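PDB 5WXU: 11S globulin from Wrightia tinctoria, which probably serves as a hexameric seed storage protein and binds the plant hormone auxin (indole-3-acetic acid). Local coordinates for residues Leu52-Arg57 against Glu66-Thr71; Arg73-Ala78 against Leu385-Gln390; Met343-Trp348 against Thr456-Glu461; Val420-Val425 against Asn451-Thr456. All blocks are in the same frame, centred on the assembly; numbering follows the deposited sequence. Where two conformers were deposited one is given.

Contact 1: residues Leu52-Arg57 against Glu66-Thr71; sequences LEPAHR and EIWDPT
The beta hairpin of strands 56-60 and 63-67, at the edge of a sheet in the N-terminal cupin domain, opens here through a classic beta bulge: Ala55 and His56 both lie across from Ile67. Backbone bonds define it. Ile67 N reaches His56 O at 2.9 Å, in the plane of that carbonyl. Ile67 O takes a short bond from Ala55 N (2.7 Å) and a weak one from His56 N. Past the bulge a water spans the gap, donating to Glu53 O and accepting from Asp69 N.

The Trp68 ring carries the side-chain packing. Pro54 lies over one face of the indole, its CG 3.8 Å from the centroid of the six-membered ring and 9° off the normal, a CH-pi contact. At the ring edge, Trp68 NE1 donates to Leu52 O at 3.0 Å along a nearly straight line (173°); the acceptor is in the indole plane, but the donor stands above the plane of the carbonyl. An alanine at Trp68 would remove both the platform under Pro54 and the donor to Leu52 O, and would probably loosen the loop leading into strand 56-60.

Charge adds little between the two segments. Arg57 and Glu66 run side by side, and Arg57 NH2 meets Glu66 OE2 in a long, weak salt bridge of 3.5 Å with their planes 89° apart; Glu66 OE1 pairs with Arg84.

Asp69 closes an Asx turn: its OD1, met from above the carboxylate plane, accepts from Thr71 N and, at 2.6 Å, from Thr71 OG1.

Contact 2: residues Arg73-Ala78 against Leu385-Gln390; sequences RELQCA and LFIIPQ
Helix 73-78 crosses strand 385-388 at 52°, the axes of the two segments approaching to 8.7 Å, so that a short helix of the N-terminal cupin half rests on an outermost strand of a sheet in the C-terminal one.

Ile387 is the centre of the packing and points at the helix. Its CG2, anti to the backbone N, touches two residues one helical turn apart: it lies 3.8 Å from Glu74 O and 3.9 Å from Ala78 CB. Glu74 O is already engaged in the helix, accepting from Ala78 N, so the methyl rests against a carbonyl that has its partner. Ile387 CB faces Glu74 CB at 4.0 Å, and Ile387 CD1 makes a looser contact with Leu75 CD1. Glu74 starts toward the strand but its chain bends at chi2 (83°), which carries the carboxylate away; OE2 accepts from Asn50 N and also meets a glycerol.

Farther along, Cys77 has SG anti to its backbone N (chi1 164°), which sets the sulfur 4.0 Å from Pro389 CG. The same sulfur forms the disulfide with Cys44, so the proline packs beside a covalent link to the N-terminal region. Pro389 also packs on Leu193 of a second subunit, whose Glu190 and Gln192 hydrogen-bond to the Gln390 amide.

No hydrogen bond joins the helix to the strand. The fit is one of methyl, methylene, sulfur and ring surfaces in a buried place, which implies that shape rather than directional bonding sets the contact, while the polar group of Glu74 is satisfied away from it.

Contact 3: residues Met343-Trp348 against Thr456-Glu461; sequences MIVPEW and TVLDPE. Unlike the reference sequence in segment 456-461: Asp459 (reference Gly).
Thr456 O is gripped twice by the strand opposite: Val345 N donates to it at 2.8 Å, in the plane of the carbonyl, and Ile344 CA adds a CA-H...O contact. It opens an antiparallel pairing in which the short strand 457-458, near the end of the modelled chain, adds to strand 343-349 of the C-terminal cupin domain. Beyond the non-hydrogen-bonded pair of Ile344 with Val457, Met343 and Leu458 form a hydrogen-bonded pair: Leu458 N reaches Met343 O at 2.8 Å (168°), whereas the return bond from Met343 N to Leu458 O is weak at 3.4 Å.

Leu458 CD1 lies against Met343 CB and Val345 CG1, each at 3.9 Å. Neighbouring Val345 crosses Leu458 at about a right angle, its CG1 3.6 Å from Leu458 CD2. The Met343 chain then leads away, and a second subunit packs Phe233 on Met343 and Ala237 on Leu458. On the other face the side chains of Ile344 and Val457 cross obliquely, CD1 of Ile344 4.0 Å from CG2 of Val457, and Leu338 of strand 332-338 touches both residues.

Past the paired residues, a water donates to Glu347 OE1 and also hydrogen-bonds Thr456 OG1, each at 3.0 Å.

Contact 4: residues Val420-Val425 against Asn451-Thr456; sequences VGRTSV and NREEIT
Arg422 runs across the 451-456 loop, touching it at every step. Its CB rests on Ile455 CG1 at 3.8 Å; CG comes within 3.1 Å of Glu453 O, and CD lies 3.5 Å from Glu453 OE1. A bend at chi3 (-53°) then sets the guanidinium with Ile455 CD1 over one face, 3.3 Å from NH2. NE hydrogen-bonds to a bound di(hydroxyethyl)ether, probably from the crystallisation liquor. NH1, with Glu453 O in the guanidinium plane, donates to it at 2.7 Å, nearly along the C=O axis. NH1 and NH2 also reach Gln125 and Glu122 O of a third subunit. An alanine at Arg422 would remove the guanidinium's bonds and the apolar cover on Ile455, and would probably weaken the joint between loop and neighbouring subunit.

The backbone joins too: Arg422 N donates to Glu454 O at 3.0 Å, and a CB on Gly421 would clash with that oxygen. Gly421 to Ser424 form a type I turn, leading to Ser424 as N-cap of helix 425-428. Glu453 OE2 pairs with Arg427, an auxin-binding residue. Bound indole-3-acetic acid touches Arg422 and Thr423, while Pro121 of the third subunit packs on Ile455, consistent with an auxin site at a subunit boundary.

Contact 1 lies at the surface; contacts 2, 3 and 4 are buried. Contacts 1 and 2 adjoin, strand 63-67 and helix 73-78 following each other in the chain; contact 2, with the probable Leu52 N to Leu385 O bond beside it, joins the two cupin halves, whereas contact 1 pairs strands within one. Contacts 3 and 4 share Thr456, their centres about 8 Å apart. Chemistry follows place. The hairpin edge of contact 1 mixes backbone bonds with an indole and an outer salt bridge; contact 2 has no hydrogen bond across it and is mostly apolar packing; contact 3 adds apolar side chains to sheet pairing; contact 4 relies on a guanidinium, a backbone bond and waters where a third subunit and auxin meet.

Contact 1: residues Leu52-Arg57 against Glu66-Thr71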
# COMPACT_ATOMS: atom_id res chain seq x y z
N LEU B 52 19.99 -33.81 -5.63
CA LEU B 52 19.14 -34.80 -4.99
C LEU B 52 18.25 -35.39 -6.04
O LEU B 52 17.82 -34.68 -6.96
CB LEU B 52 18.21 -34.15 -3.91
CG LEU B 52 18.89 -33.39 -2.79
CD1 LEU B 52 17.89 -32.82 -1.81
CD2 LEU B 52 19.81 -34.40 -2.10
N GLU B 53 17.89 -36.67 -5.88
CA GLU B 53 16.89 -37.33 -6.72
C GLU B 53 15.71 -37.73 -5.85
O GLU B 53 15.86 -37.77 -4.64
CB GLU B 53 17.57 -38.49 -7.47
CG GLU B 53 18.20 -37.98 -8.74
CD GLU B 53 18.94 -39.00 -9.53
OE1 GLU B 53 19.32 -40.05 -8.93
OE2 GLU B 53 19.12 -38.74 -10.75
N PRO B 54 14.54 -38.00 -6.47
CA PRO B 54 13.41 -38.40 -5.70
C PRO B 54 13.66 -39.69 -4.89
O PRO B 54 14.55 -40.47 -5.24
CB PRO B 54 12.32 -38.62 -6.72
CG PRO B 54 12.76 -37.97 -7.97
CD PRO B 54 14.23 -37.78 -7.89
N ALA B 55 12.96 -39.83 -3.78
CA ALA B 55 13.27 -40.91 -2.83
C ALA B 55 12.17 -41.93 -2.81
O ALA B 55 12.34 -42.95 -2.16
CB ALA B 55 13.49 -40.37 -1.44
N HIS B 56 11.03 -41.64 -3.41
CA HIS B 56 9.87 -42.51 -3.28
C HIS B 56 9.02 -42.23 -4.50
O HIS B 56 8.96 -41.08 -4.99
CB HIS B 56 9.15 -42.18 -1.97
CG HIS B 56 8.07 -43.15 -1.57
ND1 HIS B 56 8.28 -44.20 -0.70
CD2 HIS B 56 6.73 -43.15 -1.83
CE1 HIS B 56 7.13 -44.83 -0.47
NE2 HIS B 56 6.18 -44.21 -1.15
N ARG B 57 8.36 -43.28 -4.96
CA ARG B 57 7.45 -43.24 -6.08
C ARG B 57 6.10 -43.76 -5.62
O ARG B 57 6.02 -44.77 -4.95
CB ARG B 57 7.98 -44.13 -7.20
CG ARG B 57 7.22 -44.05 -8.51
CD ARG B 57 7.89 -44.86 -9.62
NE ARG B 57 8.98 -44.17 -10.33
CZ ARG B 57 9.28 -44.36 -11.62
NH1 ARG B 57 8.55 -45.18 -12.38
NH2 ARG B 57 10.27 -43.70 -12.18
N GLU B 66 6.67 -38.80 -7.95
CA GLU B 66 7.96 -39.01 -7.31
C GLU B 66 8.19 -37.90 -6.34
O GLU B 66 8.02 -36.71 -6.73
CB GLU B 66 9.10 -39.03 -8.33
CG GLU B 66 8.87 -40.03 -9.46
CD GLU B 66 10.13 -40.09 -10.36
OE1 GLU B 66 10.28 -39.27 -11.26
OE2 GLU B 66 10.97 -40.96 -10.15
N ILE B 67 8.54 -38.26 -5.12
CA ILE B 67 8.70 -37.33 -4.01
C ILE B 67 10.12 -37.25 -3.55
O ILE B 67 10.75 -38.30 -3.27
CB ILE B 67 7.77 -37.72 -2.86
CG1 ILE B 67 6.35 -37.77 -3.36
CG2 ILE B 67 7.96 -36.77 -1.68
CD1 ILE B 67 5.44 -38.41 -2.34
N TRP B 68 10.67 -36.02 -3.42
CA TRP B 68 12.00 -35.84 -2.82
C TRP B 68 11.83 -35.96 -1.35
O TRP B 68 10.75 -35.60 -0.77
CB TRP B 68 12.63 -34.48 -3.17
CG TRP B 68 13.31 -34.41 -4.54
CD1 TRP B 68 14.61 -34.44 -4.69
CD2 TRP B 68 12.73 -34.35 -5.88
NE1 TRP B 68 14.94 -34.40 -6.01
CE2 TRP B 68 13.81 -34.33 -6.77
CE3 TRP B 68 11.42 -34.27 -6.40
CZ2 TRP B 68 13.65 -34.27 -8.15
CZ3 TRP B 68 11.26 -34.17 -7.78
CH2 TRP B 68 12.37 -34.16 -8.64
N ASP B 69 12.86 -36.48 -0.68
CA ASP B 69 12.77 -36.73 0.76
C ASP B 69 12.56 -35.39 1.51
O ASP B 69 13.46 -34.58 1.58
CB ASP B 69 14.06 -37.35 1.26
CG ASP B 69 13.98 -37.84 2.68
OD1 ASP B 69 13.09 -37.43 3.48
OD2 ASP B 69 14.88 -38.60 3.02
N PRO B 70 11.39 -35.21 2.17
CA PRO B 70 11.04 -33.95 2.86
C PRO B 70 11.84 -33.71 4.10
O PRO B 70 11.94 -32.55 4.52
CB PRO B 70 9.55 -34.10 3.19
CG PRO B 70 9.26 -35.50 3.10
CD PRO B 70 10.32 -36.21 2.32
N THR B 71 12.52 -34.76 4.55
CA THR B 71 13.43 -34.72 5.70
C THR B 71 14.88 -34.51 5.38
O THR B 71 15.72 -34.39 6.33
CB THR B 71 13.31 -36.00 6.57
OG1 THR B 71 13.96 -37.10 5.92
CG2 THR B 71 11.81 -36.31 6.83
O HOH W 1 15.26 -37.03 -2.11

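Contact 2: residues Arg73-Ala78 against Leu385-Gln390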
# COMPACT_ATOMS: atom_id res chain seq x y z
N ARG B 73 18.10 -32.50 4.93
CA ARG B 73 18.52 -31.22 5.51
C ARG B 73 18.35 -30.04 4.51
O ARG B 73 17.87 -28.96 4.91
CB ARG B 73 19.95 -31.30 6.04
CG ARG B 73 20.02 -31.78 7.47
CD ARG B 73 21.41 -31.67 8.07
NE ARG B 73 21.87 -30.31 8.43
CZ ARG B 73 21.40 -29.53 9.41
NH1 ARG B 73 20.38 -29.92 10.16
NH2 ARG B 73 21.93 -28.34 9.65
N GLU B 74 18.72 -30.25 3.25
CA GLU B 74 18.52 -29.24 2.18
C GLU B 74 17.07 -28.71 2.13
O GLU B 74 16.83 -27.48 2.13
CB GLU B 74 18.84 -29.74 0.79
CG GLU B 74 20.29 -30.00 0.44
CD GLU B 74 20.84 -31.35 0.89
OE1 GLU B 74 20.19 -32.06 1.71
OE2 GLU B 74 21.93 -31.69 0.44
N LEU B 75 16.13 -29.64 2.04
CA LEU B 75 14.70 -29.32 1.91
C LEU B 75 14.14 -28.71 3.17
O LEU B 75 13.30 -27.77 3.11
CB LEU B 75 13.87 -30.54 1.52
CG LEU B 75 13.62 -30.72 0.03
CD1 LEU B 75 14.88 -31.08 -0.68
CD2 LEU B 75 12.56 -31.73 -0.34
N GLN B 76 14.56 -29.23 4.33
CA GLN B 76 14.11 -28.66 5.59
C GLN B 76 14.60 -27.25 5.75
O GLN B 76 13.83 -26.43 6.25
CB GLN B 76 14.59 -29.45 6.78
CG GLN B 76 14.07 -30.85 6.77
CD GLN B 76 13.07 -31.12 7.84
OE1 GLN B 76 12.00 -31.70 7.57
NE2 GLN B 76 13.42 -30.75 9.07
N CYS B 77 15.85 -26.98 5.36
CA CYS B 77 16.44 -25.62 5.43
C CYS B 77 15.68 -24.64 4.48
O CYS B 77 15.30 -23.52 4.88
CB CYS B 77 17.94 -25.60 5.02
SG CYS B 77 18.61 -23.97 4.63
N ALA B 78 15.35 -25.12 3.28
CA ALA B 78 14.70 -24.28 2.31
C ALA B 78 13.20 -24.12 2.57
O ALA B 78 12.56 -23.20 2.04
CB ALA B 78 14.89 -24.81 0.92
N LEU B 385 17.48 -32.14 -8.65
CA LEU B 385 17.18 -30.93 -7.91
C LEU B 385 18.37 -30.48 -7.07
O LEU B 385 19.05 -31.32 -6.47
CB LEU B 385 16.01 -31.24 -6.96
CG LEU B 385 15.17 -30.09 -6.38
CD1 LEU B 385 14.22 -29.56 -7.46
CD2 LEU B 385 14.41 -30.50 -5.12
N PHE B 386 18.60 -29.18 -6.94
CA PHE B 386 19.64 -28.65 -6.01
C PHE B 386 19.21 -27.38 -5.33
O PHE B 386 18.51 -26.52 -5.97
CB PHE B 386 21.08 -28.52 -6.60
CG PHE B 386 21.23 -27.65 -7.80
CD1 PHE B 386 21.58 -26.32 -7.66
CD2 PHE B 386 21.12 -28.15 -9.09
CE1 PHE B 386 21.77 -25.49 -8.74
CE2 PHE B 386 21.27 -27.32 -10.18
CZ PHE B 386 21.65 -25.98 -10.01
N ILE B 387 19.53 -27.31 -4.04
CA ILE B 387 19.13 -26.21 -3.17
C ILE B 387 20.37 -25.39 -2.84
O ILE B 387 21.36 -25.94 -2.44
CB ILE B 387 18.44 -26.72 -1.87
CG1 ILE B 387 17.02 -27.19 -2.10
CG2 ILE B 387 18.27 -25.58 -0.87
CD1 ILE B 387 16.79 -28.06 -3.22
N ILE B 388 20.33 -24.08 -3.07
CA ILE B 388 21.33 -23.15 -2.65
C ILE B 388 20.70 -22.19 -1.63
O ILE B 388 19.89 -21.33 -2.04
CB ILE B 388 21.96 -22.38 -3.78
CG1 ILE B 388 22.61 -23.34 -4.77
CG2 ILE B 388 23.07 -21.51 -3.24
CD1 ILE B 388 22.79 -22.80 -6.11
N PRO B 389 21.01 -22.35 -0.36
CA PRO B 389 20.44 -21.38 0.65
C PRO B 389 20.90 -19.96 0.43
O PRO B 389 21.97 -19.69 -0.13
CB PRO B 389 20.97 -21.89 2.01
CG PRO B 389 21.33 -23.37 1.73
CD PRO B 389 21.87 -23.34 0.32
N GLN B 390 20.04 -19.02 0.85
CA GLN B 390 20.35 -17.61 1.00
C GLN B 390 21.78 -17.34 1.44
O GLN B 390 22.27 -18.00 2.36
CB GLN B 390 19.39 -17.04 2.01
CG GLN B 390 19.63 -15.58 2.37
CD GLN B 390 18.69 -15.05 3.47
OE1 GLN B 390 17.95 -15.76 4.14
NE2 GLN B 390 18.73 -13.72 3.65

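Contact 3: residues Met343-Trp348 against Thr456-Glu461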
# COMPACT_ATOMS: atom_id res chain seq x y z
N MET B 343 28.93 -19.89 -18.55
CA MET B 343 28.79 -19.80 -17.09
C MET B 343 27.75 -18.74 -16.75
O MET B 343 27.47 -17.82 -17.57
CB MET B 343 30.09 -19.38 -16.42
CG MET B 343 31.13 -20.49 -16.53
SD MET B 343 32.67 -19.75 -15.92
CE MET B 343 33.27 -21.01 -14.84
N ILE B 344 27.11 -18.94 -15.60
CA ILE B 344 26.47 -17.83 -14.93
C ILE B 344 27.52 -17.26 -13.99
O ILE B 344 28.31 -18.01 -13.35
CB ILE B 344 25.22 -18.27 -14.14
CG1 ILE B 344 24.12 -18.86 -15.04
CG2 ILE B 344 24.59 -17.08 -13.43
CD1 ILE B 344 23.48 -17.93 -16.03
N VAL B 345 27.54 -15.93 -13.83
CA VAL B 345 28.50 -15.32 -12.92
C VAL B 345 28.38 -15.91 -11.52
O VAL B 345 27.29 -16.23 -11.08
CB VAL B 345 28.39 -13.79 -12.88
CG1 VAL B 345 28.73 -13.22 -14.25
CG2 VAL B 345 27.04 -13.34 -12.42
N PRO B 346 29.51 -16.08 -10.81
CA PRO B 346 29.46 -16.41 -9.41
C PRO B 346 28.67 -15.34 -8.63
O PRO B 346 28.78 -14.12 -8.94
CB PRO B 346 30.91 -16.34 -8.95
CG PRO B 346 31.69 -15.88 -10.08
CD PRO B 346 30.89 -15.83 -11.29
N GLU B 347 27.88 -15.80 -7.67
CA GLU B 347 26.93 -14.89 -7.02
C GLU B 347 26.36 -15.51 -5.78
O GLU B 347 26.70 -16.61 -5.44
CB GLU B 347 25.74 -14.53 -8.00
CG GLU B 347 24.76 -15.66 -8.38
CD GLU B 347 23.96 -15.43 -9.67
OE1 GLU B 347 24.15 -14.42 -10.40
OE2 GLU B 347 23.10 -16.30 -9.94
N TRP B 348 25.49 -14.77 -5.13
CA TRP B 348 24.68 -15.30 -4.04
C TRP B 348 23.30 -14.68 -4.14
O TRP B 348 23.15 -13.56 -4.71
CB TRP B 348 25.24 -15.00 -2.66
CG TRP B 348 25.30 -13.54 -2.18
CD1 TRP B 348 24.36 -12.84 -1.45
CD2 TRP B 348 26.39 -12.65 -2.35
NE1 TRP B 348 24.81 -11.58 -1.21
CE2 TRP B 348 26.05 -11.44 -1.73
CE3 TRP B 348 27.63 -12.76 -3.00
CZ2 TRP B 348 26.92 -10.34 -1.71
CZ3 TRP B 348 28.52 -11.70 -2.93
CH2 TRP B 348 28.14 -10.48 -2.32
N THR B 456 25.93 -11.04 -16.03
CA THR B 456 25.34 -12.33 -15.63
C THR B 456 25.66 -13.58 -16.44
O THR B 456 26.08 -14.61 -15.83
CB THR B 456 23.80 -12.17 -15.49
OG1 THR B 456 23.54 -11.18 -14.49
CG2 THR B 456 23.09 -13.47 -15.16
N VAL B 457 25.42 -13.55 -17.75
CA VAL B 457 25.70 -14.70 -18.63
C VAL B 457 27.05 -14.55 -19.26
O VAL B 457 27.26 -13.57 -19.93
CB VAL B 457 24.60 -14.95 -19.70
CG1 VAL B 457 24.93 -16.21 -20.50
CG2 VAL B 457 23.27 -15.18 -18.99
N LEU B 458 27.98 -15.47 -18.96
CA LEU B 458 29.33 -15.40 -19.45
C LEU B 458 29.50 -16.21 -20.73
O LEU B 458 29.17 -17.37 -20.78
CB LEU B 458 30.36 -15.85 -18.42
CG LEU B 458 30.31 -15.09 -17.11
CD1 LEU B 458 31.20 -15.61 -16.03
CD2 LEU B 458 30.58 -13.57 -17.35
N ASP B 459 30.15 -15.55 -21.68
CA ASP B 459 30.57 -16.13 -22.97
C ASP B 459 31.68 -17.16 -22.66
O ASP B 459 32.61 -16.86 -21.91
CB ASP B 459 31.11 -14.94 -23.78
CG ASP B 459 31.08 -15.15 -25.26
OD1 ASP B 459 31.46 -16.26 -25.75
OD2 ASP B 459 30.77 -14.14 -25.95
N PRO B 460 31.58 -18.39 -23.18
CA PRO B 460 32.75 -19.27 -22.96
C PRO B 460 33.99 -18.72 -23.73
O PRO B 460 35.07 -18.91 -23.24
CB PRO B 460 32.29 -20.62 -23.49
CG PRO B 460 31.11 -20.32 -24.38
CD PRO B 460 30.57 -18.97 -24.07
N GLU B 461 33.79 -17.97 -24.83
CA GLU B 461 34.89 -17.42 -25.66
C GLU B 461 35.48 -16.04 -25.19
O GLU B 461 35.93 -15.25 -26.04
CB GLU B 461 34.51 -17.30 -27.18
CG GLU B 461 33.27 -17.99 -27.74
CD GLU B 461 33.29 -19.50 -27.68
OE1 GLU B 461 34.33 -20.09 -27.29
OE2 GLU B 461 32.23 -20.09 -28.02
O HOH W 2 23.94 -11.64 -11.53

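Contact 4: residues Val420-Val425 against Asn451-Thr456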
# COMPACT_ATOMS: atom_id res chain seq x y z
N VAL B 420 31.14 -11.02 -10.53
CA VAL B 420 31.77 -10.84 -11.80
C VAL B 420 30.82 -10.09 -12.70
O VAL B 420 29.63 -10.33 -12.66
CB VAL B 420 32.10 -12.21 -12.42
CG1 VAL B 420 32.52 -12.06 -13.88
CG2 VAL B 420 33.20 -12.92 -11.61
N GLY B 421 31.36 -9.28 -13.61
CA GLY B 421 30.56 -8.64 -14.66
C GLY B 421 30.21 -7.20 -14.32
O GLY B 421 30.60 -6.66 -13.28
N ARG B 422 29.45 -6.57 -15.17
CA ARG B 422 29.18 -5.11 -15.04
C ARG B 422 28.37 -4.77 -13.85
O ARG B 422 28.55 -3.67 -13.33
CB ARG B 422 28.58 -4.44 -16.28
CG ARG B 422 29.41 -4.72 -17.48
CD ARG B 422 29.14 -3.73 -18.58
NE ARG B 422 27.77 -3.53 -19.01
CZ ARG B 422 27.04 -4.34 -19.81
NH1 ARG B 422 27.49 -5.59 -20.22
NH2 ARG B 422 25.80 -3.93 -20.16
N THR B 423 27.56 -5.72 -13.35
CA THR B 423 26.76 -5.45 -12.13
C THR B 423 27.50 -5.97 -10.84
O THR B 423 26.92 -6.09 -9.77
CB THR B 423 25.41 -6.12 -12.23
OG1 THR B 423 25.58 -7.55 -12.52
CG2 THR B 423 24.60 -5.46 -13.33
N SER B 424 28.79 -6.26 -10.94
CA SER B 424 29.49 -6.86 -9.81
C SER B 424 29.65 -5.92 -8.60
O SER B 424 29.80 -4.71 -8.69
CB SER B 424 30.87 -7.40 -10.24
OG SER B 424 31.85 -6.36 -10.24
N VAL B 425 29.61 -6.55 -7.44
CA VAL B 425 29.99 -5.89 -6.19
C VAL B 425 31.49 -5.48 -6.22
O VAL B 425 31.85 -4.49 -5.65
CB VAL B 425 29.60 -6.81 -5.03
CG1 VAL B 425 30.38 -8.08 -5.05
CG2 VAL B 425 29.86 -6.11 -3.72
N ASN B 451 37.79 -7.24 -16.54
CA ASN B 451 38.12 -8.25 -17.57
C ASN B 451 36.88 -8.89 -18.19
O ASN B 451 36.86 -9.14 -19.39
CB ASN B 451 39.10 -9.35 -17.06
CG ASN B 451 40.61 -8.94 -17.15
OD1 ASN B 451 40.91 -7.82 -17.46
ND2 ASN B 451 41.52 -9.88 -16.92
N ARG B 452 35.85 -9.14 -17.39
CA ARG B 452 34.55 -9.56 -17.92
C ARG B 452 33.58 -8.37 -18.03
O ARG B 452 33.22 -7.75 -17.01
CB ARG B 452 33.96 -10.63 -17.04
CG ARG B 452 34.81 -11.91 -17.06
CD ARG B 452 34.51 -12.66 -18.33
NE ARG B 452 34.73 -14.04 -18.09
CZ ARG B 452 34.29 -15.01 -18.87
NH1 ARG B 452 33.63 -14.77 -20.00
NH2 ARG B 452 34.59 -16.22 -18.50
N GLU B 453 33.17 -8.08 -19.26
CA GLU B 453 32.26 -6.99 -19.57
C GLU B 453 30.81 -7.45 -19.69
O GLU B 453 29.95 -6.65 -19.89
CB GLU B 453 32.71 -6.24 -20.84
CG GLU B 453 33.95 -5.34 -20.58
CD GLU B 453 33.71 -4.29 -19.46
OE1 GLU B 453 32.58 -3.69 -19.40
OE2 GLU B 453 34.64 -4.09 -18.62
N GLU B 454 30.57 -8.73 -19.53
CA GLU B 454 29.22 -9.27 -19.59
C GLU B 454 28.46 -8.87 -18.35
O GLU B 454 29.05 -8.58 -17.35
CB GLU B 454 29.18 -10.81 -19.63
CG GLU B 454 29.89 -11.43 -20.85
CD GLU B 454 31.34 -11.91 -20.57
OE1 GLU B 454 32.11 -11.26 -19.85
OE2 GLU B 454 31.68 -12.98 -21.08
N ILE B 455 27.13 -8.94 -18.44
CA ILE B 455 26.25 -9.01 -17.25
C ILE B 455 25.69 -10.40 -17.18
O ILE B 455 25.02 -10.85 -18.14
CB ILE B 455 25.09 -8.00 -17.34
CG1 ILE B 455 25.65 -6.58 -17.25
CG2 ILE B 455 24.08 -8.23 -16.25
CD1 ILE B 455 24.63 -5.41 -17.42
N THR B 456 25.93 -11.04 -16.03
CA THR B 456 25.34 -12.33 -15.63
C THR B 456 25.66 -13.58 -16.44
O THR B 456 26.08 -14.61 -15.83
CB THR B 456 23.80 -12.17 -15.49
OG1 THR B 456 23.54 -11.18 -14.49
CG2 THR B 456 23.09 -13.47 -15.16
O HOH W 3 27.36 -9.35 -13.88
O HOH W 4 34.12 -8.55 -14.16